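Local structure of streptokinase domain B (Streptococcus dysgalactiae subsp. equisimilis, 1QQR) at residues Y93-K96 / N97-Q100. The protein is one domain of streptokinase, a bacterial activator of plasminogen that has no proteolytic activity of its own and probably acts by binding to its target. Residues are numbered along the deposited sequence; the frame is centred on the assembly and turned at random.
Sequences YRVK and NREQ
Arg98 folds back along its own chain and grips the carbonyl oxygen of Lys96, two residues earlier, side-on with two nitrogens. Its NE lies 3.1 Å from Lys96 O and its NH2 3.2 Å from the same Lys96 O, and both bonds are bent. The oxygen sits almost in the guanidinium plane, while both donors reach it from one face of the carbonyl plane. CG of Arg98 stands between its backbone N and carbonyl carbon (chi1 75°), and the chain bends at chi3, which turns the guanidinium toward Lys96. Two bonds to one acceptor fix the rotation of the group and hold its plane.

Lys96 borders this group with its aliphatic base: CB is 3.9 Å from Arg98 NH2, while the amine end leads away. Its CG packs on the backbone of the next residue, 3.4 Å from Asn97 N and close to Asn97 O. The CB bond of Asn97 leads away from Lys96, yet Asn97 CB still touches Lys96 C at 3.7 Å. CG1 of Val95 rests in van der Waals contact, 3.8 Å from Arg98 NH2 and oblique to the guanidinium. Tyr93 arrives at the edge of that group, ring and guanidinium planes 69° apart. Tyr93 OH accepts a nearly straight bond from Lys96 N (3.2 Å), tying the strand end to the extended chain beyond it.

The carboxylate of Asp118, on strand 111-128, joins Arg98 and Tyr93 by a salt bridge to NH2 and a hydrogen bond to OH, and Asp77 pairs with Arg98 NH1, so two acids probably balance this buried cation. The contact thus fastens the chain leaving strand 92-94, which pairs with strand 43-45, against strands 8-18, 64-76 and 111-128 of the mixed sheet, consistent with the beta-grasp-like fold of streptokinase domains.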
loop_
_atom_site.group_PDB
_atom_site.type_symbol
_atom_site.label_atom_id
_atom_site.label_comp_id
_atom_site.label_asym_id
_atom_site.label_seq_id
_atom_site.Cartn_x
_atom_site.Cartn_y
_atom_site.Cartn_z
ATOM N N TYR A 93 -7.215 -1.044 8.883
ATOM C CA TYR A 93 -6.660 -2.338 8.556
ATOM C C TYR A 93 -5.928 -2.805 9.800
ATOM O O TYR A 93 -5.091 -2.081 10.360
ATOM C CB TYR A 93 -5.674 -2.262 7.394
ATOM C CG TYR A 93 -4.824 -3.519 7.304
ATOM C CD1 TYR A 93 -5.414 -4.769 7.095
ATOM C CD2 TYR A 93 -3.444 -3.466 7.498
ATOM C CE1 TYR A 93 -4.639 -5.936 7.085
ATOM C CE2 TYR A 93 -2.665 -4.630 7.500
ATOM C CZ TYR A 93 -3.265 -5.855 7.296
ATOM O OH TYR A 93 -2.505 -7.008 7.351
ATOM N N ARG A 94 -6.253 -4.015 10.233
ATOM C CA ARG A 94 -5.631 -4.608 11.414
ATOM C C ARG A 94 -4.581 -5.574 10.886
ATOM O O ARG A 94 -4.882 -6.408 10.042
ATOM C CB ARG A 94 -6.690 -5.363 12.229
ATOM C CG ARG A 94 -6.194 -5.925 13.538
ATOM C CD ARG A 94 -7.155 -6.984 14.078
ATOM N NE ARG A 94 -6.681 -7.566 15.334
ATOM C CZ ARG A 94 -7.118 -8.713 15.850
ATOM N NH1 ARG A 94 -8.047 -9.424 15.218
ATOM N NH2 ARG A 94 -6.623 -9.147 17.002
ATOM N N VAL A 95 -3.349 -5.460 11.357
ATOM C CA VAL A 95 -2.313 -6.361 10.874
ATOM C C VAL A 95 -2.695 -7.787 11.193
ATOM O O VAL A 95 -2.674 -8.211 12.348
ATOM C CB VAL A 95 -0.967 -6.035 11.489
ATOM C CG1 VAL A 95 0.072 -7.027 11.010
ATOM C CG2 VAL A 95 -0.572 -4.621 11.108
ATOM N N LYS A 96 -3.067 -8.497 10.136
ATOM C CA LYS A 96 -3.501 -9.890 10.157
ATOM C C LYS A 96 -2.542 -10.847 10.889
ATOM O O LYS A 96 -1.320 -10.750 10.751
ATOM C CB LYS A 96 -3.695 -10.320 8.703
ATOM C CG LYS A 96 -4.236 -11.685 8.446
ATOM C CD LYS A 96 -4.313 -11.877 6.934
ATOM C CE LYS A 96 -4.672 -13.301 6.523
ATOM N NZ LYS A 96 -6.153 -13.547 6.458
ATOM N N ASN A 97 -3.115 -11.759 11.676
ATOM C CA ASN A 97 -2.348 -12.751 12.436
ATOM C C ASN A 97 -1.746 -13.746 11.464
ATOM O O ASN A 97 -2.357 -14.100 10.451
ATOM C CB ASN A 97 -3.257 -13.507 13.415
ATOM C CG ASN A 97 -2.489 -14.160 14.552
ATOM O OD1 ASN A 97 -1.257 -14.082 14.631
ATOM N ND2 ASN A 97 -3.219 -14.802 15.451
ATOM N N ARG A 98 -0.543 -14.205 11.764
ATOM C CA ARG A 98 0.093 -15.151 10.874
ATOM C C ARG A 98 1.236 -15.921 11.505
ATOM O O ARG A 98 1.806 -15.548 12.545
ATOM C CB ARG A 98 0.619 -14.428 9.616
ATOM C CG ARG A 98 1.888 -13.602 9.883
ATOM C CD ARG A 98 2.115 -12.523 8.831
ATOM N NE ARG A 98 1.124 -11.445 8.898
ATOM C CZ ARG A 98 1.006 -10.468 7.995
ATOM N NH1 ARG A 98 1.809 -10.431 6.936
ATOM N NH2 ARG A 98 0.113 -9.494 8.173
ATOM N N GLU A 99 1.574 -16.995 10.809
ATOM C CA GLU A 99 2.659 -17.886 11.165
ATOM C C GLU A 99 3.952 -17.119 10.892
ATOM O O GLU A 99 4.034 -16.384 9.915
ATOM C CB GLU A 99 2.570 -19.121 10.276
ATOM C CG GLU A 99 3.129 -20.358 10.906
ATOM C CD GLU A 99 2.359 -20.775 12.132
ATOM O OE1 GLU A 99 1.163 -21.101 11.994
ATOM O OE2 GLU A 99 2.956 -20.772 13.227
ATOM N N GLN A 100 4.949 -17.274 11.754
ATOM C CA GLN A 100 6.233 -16.584 11.595
ATOM C C GLN A 100 6.933 -17.072 10.328
ATOM O O GLN A 100 7.062 -18.268 10.111
ATOM C CB GLN A 100 7.128 -16.850 12.805
ATOM C CG GLN A 100 8.565 -16.421 12.632
ATOM C CD GLN A 100 8.735 -14.923 12.690
ATOM O OE1 GLN A 100 8.236 -14.272 13.605
ATOM N NE2 GLN A 100 9.462 -14.366 11.725
#